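PDB 2NR9: rhomboid protease GlpG from Haemophilus influenzae, which probably cleaves transmembrane segments of membrane proteins within the lipid bilayer, as a rhomboid-type serine protease that works through a serine-histidine dyad. Local coordinates for residues Asn69-Phe73 / Gly114-Val119; Gln7-Thr12 / Gly77-Arg82. The protein carries 2 engineered substitutions. All blocks are in the same frame, centred on the assembly; numbering follows the deposited sequence.

Interaction 1 of 2, residues Asn69-Phe73 / Gly114-Val119; sequences NLSWF and GLSGVV
Asn69 and Phe73, one turn apart on helix 63-84, meet the segment that carries the rhomboid GxSG motif, here Gly114-Leu115-Ser116-Gly117, at the start of helix 116-131. Ser116 is the nucleophile; its OG turns to the other active-site residue, His169, and hydrogen bonds to NE2. Gly114 has backbone angles (phi 121°) that would jam a CB against the preceding carbonyl, so glycine suits this approach to the nucleophile.

Phe73 shows how the apolar part is built. CG is anti to the backbone N (chi1 -180°), which brings one face of the ring under Leu115 CD2. Phe73 CB lies 3.8 Å from Leu115 CD2, and Phe73 CG is closer still to the same methyl, at 3.7 Å. Both ring atoms CD1 and CD2 of Phe73 also lie near that methyl, which sits over the face in a CH-pi contact, 4.1 Å from the ring centroid and 27° off the normal. Farther along the ring, Phe73 CE1 approaches Val118 CG1 at 4.0 Å, obliquely to the ring. Leu70 brings its CD2 to Leu115 CD2 as well, the two side chains crossing nearly at right angles. Val119 spreads its two methyls, CG1 against Trp72 CB at 3.8 Å and CG2 toward Asn69 O.

Asn69 supplies the polar end of this buried interface. Asn69 OD1 stands 3.0 Å from Ser116 N, but the angle is too poor for a hydrogen bond; a weak one reaches OD1 from His60 NE2. The donor branch of the amide, Asn69 ND2, is placed consistently with the oxyanion-hole role of the equivalent asparagine in related rhomboids: Asn69 ND2 packs 3.7 Å from Ser116 CB, beside the nucleophile.

Interaction 2 of 2, residues Gln7-Thr12 / Gly77-Arg82; sequences QQGKIT and GGMIER
The first-turn amides of helix 10-27, just after the N-cap Gly9, are hydrogen-bonded by the Glu81 carboxylate of helix 63-84. Amides in the first turn of a helix have no carbonyl one turn earlier to bind, and Glu81 supplies acceptors for two of them. Glu81 OE2 takes Ile11 N at 2.9 Å through its syn lone pair. Glu81 OE1 takes Thr12 N at 2.8 Å, again on the syn side but 17° out of the carboxylate plane, in a nearly straight bond (166°). Thr12 OG1 donates a second bond to Glu81 OE1, 2.7 Å long and almost along the C-O direction, so two donors of one residue grip one oxygen. Glu81 reaches this far because CG is anti to its backbone N (chi1 -179°) and the chain continues extended.

Ser86 OG adds a hydrogen bond to OE2, and the helix end probably stabilises the buried negative charge. Gly9 suits its place because its bare CA already lies 2.9 Å from Glu81 OE1, with which a CB would clash. Gly78 likewise presents only backbone, its CA 3.5 Å from Thr12 OG1. At the exposed margin, Arg82 lays its aliphatic CD 3.6 Å from Gln7 O, while Gly78 O, one turn back on the same helix, sits above one face of the guanidinium, offset toward its rim.

Helix 86-108 completes the junction: Leu89 touches both Thr12 and Glu81, and Ser86 touches Ile11. Phe74, earlier on helix 63-84, packs against Gln8 and Thr12, so three helices converge here.

How the interactions relate
From the N terminus, the chain first passes residues 7-12 and runs along helix 10-27, then through residues 69-73 to residues 77-82 on helix 63-84, where interaction 2 closes a loop with 64 residues between its segments. Interaction 1 closes when residues 114-119 return to 69-73, across 40 residues that are mostly helix. The segments alternate, so the loops cross rather than nest. Helix 63-84 serves both: one part meets helix 116-131, which carries the nucleophile, and a later part meets the start of helix 10-27. The contacts, with centres about 14 Å apart, touch where Phe73 CE2 packs 4.0 Å from Thr12 O.

Interaction 1 of 2, residues Asn69-Phe73 / Gly114-Val119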
ATOM      1  N   ASN A  69      -6.747  -6.789   1.354  1.00 52.45           N
ATOM      2  CA  ASN A  69      -5.525  -5.985   1.417  1.00 52.21           C
ATOM      3  C   ASN A  69      -4.251  -6.826   1.396  1.00 51.70           C
ATOM      4  O   ASN A  69      -3.370  -6.602   0.563  1.00 52.71           O
ATOM      5  CB  ASN A  69      -5.529  -5.058   2.629  1.00 52.75           C
ATOM      6  CG  ASN A  69      -6.395  -3.842   2.422  1.00 54.40           C
ATOM      7  OD1 ASN A  69      -6.336  -2.890   3.196  1.00 56.82           O
ATOM      8  ND2 ASN A  69      -7.153  -3.832   1.336  1.00 55.10           N
ATOM      9  N   LEU A  70      -4.156  -7.795   2.305  1.00 51.91           N
ATOM     10  CA  LEU A  70      -2.970  -8.654   2.395  1.00 50.63           C
ATOM     11  C   LEU A  70      -2.733  -9.536   1.173  1.00 50.97           C
ATOM     12  O   LEU A  70      -1.586  -9.822   0.832  1.00 51.23           O
ATOM     13  CB  LEU A  70      -2.977  -9.495   3.677  1.00 49.74           C
ATOM     14  CG  LEU A  70      -2.678  -8.710   4.957  1.00 50.14           C
ATOM     15  CD1 LEU A  70      -2.299  -9.647   6.094  1.00 50.35           C
ATOM     16  CD2 LEU A  70      -1.551  -7.728   4.702  1.00 48.78           C
ATOM     17  N   SER A  71      -3.811 -10.030   0.564  1.00 50.94           N
ATOM     18  CA  SER A  71      -3.692 -10.845  -0.651  1.00 51.28           C
ATOM     19  C   SER A  71      -2.990 -10.040  -1.742  1.00 51.20           C
ATOM     20  O   SER A  71      -1.974 -10.466  -2.287  1.00 52.19           O
ATOM     21  CB  SER A  71      -5.071 -11.279  -1.156  1.00 51.59           C
ATOM     22  OG  SER A  71      -5.773 -12.031  -0.180  1.00 53.63           O
ATOM     23  N   TRP A  72      -3.557  -8.879  -2.061  1.00 50.55           N
ATOM     24  CA  TRP A  72      -3.010  -8.003  -3.086  1.00 51.40           C
ATOM     25  C   TRP A  72      -1.606  -7.489  -2.750  1.00 51.11           C
ATOM     26  O   TRP A  72      -0.740  -7.437  -3.622  1.00 51.50           O
ATOM     27  CB  TRP A  72      -3.967  -6.843  -3.366  1.00 54.08           C
ATOM     28  CG  TRP A  72      -5.182  -7.248  -4.147  1.00 56.50           C
ATOM     29  CD1 TRP A  72      -6.298  -7.872  -3.668  1.00 57.71           C
ATOM     30  CD2 TRP A  72      -5.401  -7.054  -5.548  1.00 57.88           C
ATOM     31  NE1 TRP A  72      -7.196  -8.083  -4.687  1.00 58.76           N
ATOM     32  CE2 TRP A  72      -6.671  -7.586  -5.850  1.00 58.77           C
ATOM     33  CE3 TRP A  72      -4.648  -6.480  -6.578  1.00 58.89           C
ATOM     34  CZ2 TRP A  72      -7.200  -7.568  -7.140  1.00 59.77           C
ATOM     35  CZ3 TRP A  72      -5.177  -6.459  -7.856  1.00 59.53           C
ATOM     36  CH2 TRP A  72      -6.442  -6.996  -8.126  1.00 59.87           C
ATOM     37  N   PHE A  73      -1.380  -7.116  -1.492  1.00 49.80           N
ATOM     38  CA  PHE A  73      -0.050  -6.644  -1.074  1.00 50.21           C
ATOM     39  C   PHE A  73       0.990  -7.763  -1.100  1.00 50.12           C
ATOM     40  O   PHE A  73       2.140  -7.536  -1.468  1.00 49.45           O
ATOM     41  CB  PHE A  73      -0.083  -6.001   0.320  1.00 49.96           C
ATOM     42  CG  PHE A  73       1.275  -5.494   0.796  1.00 51.10           C
ATOM     43  CD1 PHE A  73       1.776  -4.285   0.343  1.00 50.34           C
ATOM     44  CD2 PHE A  73       2.040  -6.237   1.688  1.00 51.05           C
ATOM     45  CE1 PHE A  73       3.012  -3.820   0.774  1.00 51.12           C
ATOM     46  CE2 PHE A  73       3.282  -5.781   2.118  1.00 50.82           C
ATOM     47  CZ  PHE A  73       3.763  -4.570   1.669  1.00 51.10           C
ATOM     48  N   GLY A 114      -5.792   0.859   7.756  1.00 40.12           N
ATOM     49  CA  GLY A 114      -5.646  -0.128   6.699  1.00 39.34           C
ATOM     50  C   GLY A 114      -4.552   0.114   5.686  1.00 40.75           C
ATOM     51  O   GLY A 114      -4.146   1.253   5.439  1.00 41.87           O
ATOM     52  N   LEU A 115      -4.218  -0.956   4.973  1.00 41.42           N
ATOM     53  CA  LEU A 115      -3.127  -0.983   4.012  1.00 43.39           C
ATOM     54  C   LEU A 115      -3.547  -0.693   2.547  1.00 45.67           C
ATOM     55  O   LEU A 115      -2.702  -0.709   1.648  1.00 46.34           O
ATOM     56  CB  LEU A 115      -2.457  -2.368   4.089  1.00 42.55           C
ATOM     57  CG  LEU A 115      -1.060  -2.596   3.514  1.00 43.16           C
ATOM     58  CD1 LEU A 115      -0.031  -1.800   4.293  1.00 43.25           C
ATOM     59  CD2 LEU A 115      -0.722  -4.102   3.555  1.00 43.17           C
ATOM     60  N   SER A 116      -4.827  -0.397   2.309  1.00 47.24           N
ATOM     61  CA  SER A 116      -5.310  -0.194   0.924  1.00 49.32           C
ATOM     62  C   SER A 116      -4.670   0.977   0.163  1.00 49.27           C
ATOM     63  O   SER A 116      -4.501   0.912  -1.051  1.00 49.38           O
ATOM     64  CB  SER A 116      -6.844  -0.146   0.852  1.00 50.07           C
ATOM     65  OG  SER A 116      -7.368   0.905   1.639  1.00 52.92           O
ATOM     66  N   GLY A 117      -4.285   2.025   0.883  1.00 48.88           N
ATOM     67  CA  GLY A 117      -3.593   3.153   0.268  1.00 47.42           C
ATOM     68  C   GLY A 117      -2.222   2.725  -0.234  1.00 46.47           C
ATOM     69  O   GLY A 117      -1.751   3.205  -1.264  1.00 46.40           O
ATOM     70  N   VAL A 118      -1.578   1.825   0.507  1.00 45.35           N
ATOM     71  CA  VAL A 118      -0.278   1.282   0.108  1.00 43.75           C
ATOM     72  C   VAL A 118      -0.449   0.300  -1.053  1.00 41.90           C
ATOM     73  O   VAL A 118       0.362   0.277  -1.988  1.00 42.62           O
ATOM     74  CB  VAL A 118       0.433   0.583   1.286  1.00 44.67           C
ATOM     75  CG1 VAL A 118       1.755  -0.036   0.828  1.00 44.11           C
ATOM     76  CG2 VAL A 118       0.679   1.571   2.417  1.00 45.19           C
ATOM     77  N   VAL A 119      -1.539  -0.463  -1.019  1.00 40.65           N
ATOM     78  CA  VAL A 119      -1.843  -1.427  -2.072  1.00 40.60           C
ATOM     79  C   VAL A 119      -1.950  -0.731  -3.429  1.00 40.79           C
ATOM     80  O   VAL A 119      -1.341  -1.158  -4.400  1.00 43.76           O
ATOM     81  CB  VAL A 119      -3.156  -2.215  -1.772  1.00 41.15           C
ATOM     82  CG1 VAL A 119      -3.530  -3.089  -2.944  1.00 40.22           C
ATOM     83  CG2 VAL A 119      -2.995  -3.062  -0.514  1.00 40.98           C
TER

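Interaction 2 of 2, residues Gln7-Thr12 / Gly77-Arg82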
ATOM      1  N   GLN A   7      11.523 -17.841  -0.743  1.00 84.88           N
ATOM      2  CA  GLN A   7      11.333 -17.303  -2.086  1.00 82.13           C
ATOM      3  C   GLN A   7      10.839 -15.855  -2.030  1.00 79.58           C
ATOM      4  O   GLN A   7      11.475 -14.950  -2.572  1.00 79.41           O
ATOM      5  CB  GLN A   7      10.336 -18.167  -2.864  1.00 82.45           C
ATOM      6  CG  GLN A   7      10.147 -17.757  -4.318  1.00 82.57           C
ATOM      7  CD  GLN A   7       9.143 -18.633  -5.044  1.00 82.71           C
ATOM      8  OE1 GLN A   7       8.291 -19.268  -4.423  1.00 82.64           O
ATOM      9  NE2 GLN A   7       9.228 -18.656  -6.370  1.00 82.77           N
ATOM     10  N   GLN A   8       9.705 -15.649  -1.369  1.00 76.30           N
ATOM     11  CA  GLN A   8       9.115 -14.321  -1.252  1.00 73.31           C
ATOM     12  C   GLN A   8      10.032 -13.342  -0.518  1.00 70.50           C
ATOM     13  O   GLN A   8      11.030 -13.738   0.090  1.00 71.13           O
ATOM     14  CB  GLN A   8       7.741 -14.388  -0.574  1.00 74.04           C
ATOM     15  CG  GLN A   8       6.629 -14.986  -1.445  1.00 74.71           C
ATOM     16  CD  GLN A   8       6.803 -16.475  -1.703  1.00 75.33           C
ATOM     17  OE1 GLN A   8       6.216 -17.026  -2.635  1.00 75.49           O
ATOM     18  NE2 GLN A   8       7.604 -17.133  -0.873  1.00 75.61           N
ATOM     19  N   GLY A   9       9.694 -12.062  -0.592  1.00 66.28           N
ATOM     20  CA  GLY A   9      10.501 -11.026   0.031  1.00 60.79           C
ATOM     21  C   GLY A   9      10.368 -10.979   1.537  1.00 56.56           C
ATOM     22  O   GLY A   9       9.289 -11.215   2.085  1.00 54.33           O
ATOM     23  N   LYS A  10      11.471 -10.648   2.203  1.00 53.27           N
ATOM     24  CA  LYS A  10      11.503 -10.552   3.657  1.00 50.37           C
ATOM     25  C   LYS A  10      10.670  -9.376   4.183  1.00 47.87           C
ATOM     26  O   LYS A  10       9.980  -9.505   5.188  1.00 45.24           O
ATOM     27  CB  LYS A  10      12.948 -10.460   4.153  1.00 52.18           C
ATOM     28  CG  LYS A  10      13.761 -11.721   3.892  1.00 53.06           C
ATOM     29  CD  LYS A  10      15.203 -11.561   4.337  1.00 54.72           C
ATOM     30  CE  LYS A  10      15.995 -12.845   4.094  1.00 55.67           C
ATOM     31  NZ  LYS A  10      17.407 -12.727   4.555  1.00 56.21           N
ATOM     32  N   ILE A  11      10.737  -8.235   3.505  1.00 45.72           N
ATOM     33  CA  ILE A  11       9.960  -7.066   3.923  1.00 44.03           C
ATOM     34  C   ILE A  11       8.457  -7.312   3.724  1.00 44.38           C
ATOM     35  O   ILE A  11       7.651  -7.019   4.605  1.00 43.98           O
ATOM     36  CB  ILE A  11      10.392  -5.794   3.177  1.00 43.16           C
ATOM     37  CG1 ILE A  11      11.860  -5.456   3.496  1.00 42.69           C
ATOM     38  CG2 ILE A  11       9.486  -4.614   3.559  1.00 43.92           C
ATOM     39  CD1 ILE A  11      12.121  -5.102   4.966  1.00 40.04           C
ATOM     40  N   THR A  12       8.094  -7.851   2.560  1.00 43.43           N
ATOM     41  CA  THR A  12       6.702  -8.206   2.270  1.00 46.12           C
ATOM     42  C   THR A  12       6.170  -9.091   3.388  1.00 46.38           C
ATOM     43  O   THR A  12       5.119  -8.819   3.972  1.00 48.36           O
ATOM     44  CB  THR A  12       6.592  -9.006   0.948  1.00 46.17           C
ATOM     45  OG1 THR A  12       7.040  -8.198  -0.148  1.00 47.34           O
ATOM     46  CG2 THR A  12       5.161  -9.436   0.701  1.00 47.72           C
ATOM     47  N   GLY A  77       3.303  -6.582  -3.719  1.00 49.85           N
ATOM     48  CA  GLY A  77       4.374  -6.064  -2.888  1.00 48.71           C
ATOM     49  C   GLY A  77       5.556  -7.007  -3.043  1.00 49.64           C
ATOM     50  O   GLY A  77       6.714  -6.578  -3.118  1.00 48.35           O
ATOM     51  N   GLY A  78       5.248  -8.301  -3.143  1.00 48.27           N
ATOM     52  CA  GLY A  78       6.263  -9.336  -3.345  1.00 49.27           C
ATOM     53  C   GLY A  78       6.954  -9.201  -4.691  1.00 50.46           C
ATOM     54  O   GLY A  78       8.179  -9.291  -4.775  1.00 50.32           O
ATOM     55  N   MET A  79       6.171  -9.012  -5.755  1.00 51.43           N
ATOM     56  CA  MET A  79       6.751  -8.785  -7.082  1.00 52.03           C
ATOM     57  C   MET A  79       7.769  -7.660  -7.027  1.00 51.09           C
ATOM     58  O   MET A  79       8.863  -7.782  -7.571  1.00 50.85           O
ATOM     59  CB  MET A  79       5.677  -8.420  -8.108  1.00 53.83           C
ATOM     60  CG  MET A  79       4.790  -9.556  -8.535  1.00 55.73           C
ATOM     61  SD  MET A  79       3.757  -9.061  -9.925  1.00 58.96           S
ATOM     62  CE  MET A  79       2.676 -10.493 -10.062  1.00 57.68           C
ATOM     63  N   ILE A  80       7.375  -6.540  -6.423  1.00 49.51           N
ATOM     64  CA  ILE A  80       8.260  -5.378  -6.302  1.00 49.23           C
ATOM     65  C   ILE A  80       9.533  -5.731  -5.550  1.00 49.34           C
ATOM     66  O   ILE A  80      10.637  -5.433  -6.004  1.00 49.46           O
ATOM     67  CB  ILE A  80       7.559  -4.186  -5.590  1.00 48.09           C
ATOM     68  CG1 ILE A  80       6.426  -3.639  -6.458  1.00 47.28           C
ATOM     69  CG2 ILE A  80       8.563  -3.077  -5.284  1.00 47.90           C
ATOM     70  CD1 ILE A  80       5.734  -2.423  -5.863  1.00 48.34           C
ATOM     71  N   GLU A  81       9.384  -6.378  -4.402  1.00 49.82           N
ATOM     72  CA  GLU A  81      10.546  -6.753  -3.612  1.00 51.04           C
ATOM     73  C   GLU A  81      11.495  -7.668  -4.386  1.00 51.76           C
ATOM     74  O   GLU A  81      12.702  -7.433  -4.422  1.00 51.75           O
ATOM     75  CB  GLU A  81      10.133  -7.411  -2.302  1.00 51.05           C
ATOM     76  CG  GLU A  81      11.316  -7.794  -1.438  1.00 51.78           C
ATOM     77  CD  GLU A  81      10.936  -7.967   0.005  1.00 50.98           C
ATOM     78  OE1 GLU A  81       9.750  -8.229   0.275  1.00 50.93           O
ATOM     79  OE2 GLU A  81      11.823  -7.836   0.874  1.00 51.59           O
ATOM     80  N   ARG A  82      10.945  -8.700  -5.013  1.00 52.27           N
ATOM     81  CA  ARG A  82      11.759  -9.658  -5.760  1.00 53.54           C
ATOM     82  C   ARG A  82      12.337  -9.076  -7.041  1.00 52.95           C
ATOM     83  O   ARG A  82      13.336  -9.567  -7.554  1.00 54.22           O
ATOM     84  CB  ARG A  82      10.959 -10.924  -6.071  1.00 54.59           C
ATOM     85  CG  ARG A  82      10.764 -11.843  -4.880  1.00 56.38           C
ATOM     86  CD  ARG A  82      10.012 -13.122  -5.265  1.00 58.52           C
ATOM     87  NE  ARG A  82       8.585 -12.887  -5.494  1.00 59.63           N
ATOM     88  CZ  ARG A  82       8.031 -12.707  -6.689  1.00 60.47           C
ATOM     89  NH1 ARG A  82       8.778 -12.752  -7.785  1.00 61.35           N
ATOM     90  NH2 ARG A  82       6.724 -12.502  -6.790  1.00 60.18           N
TER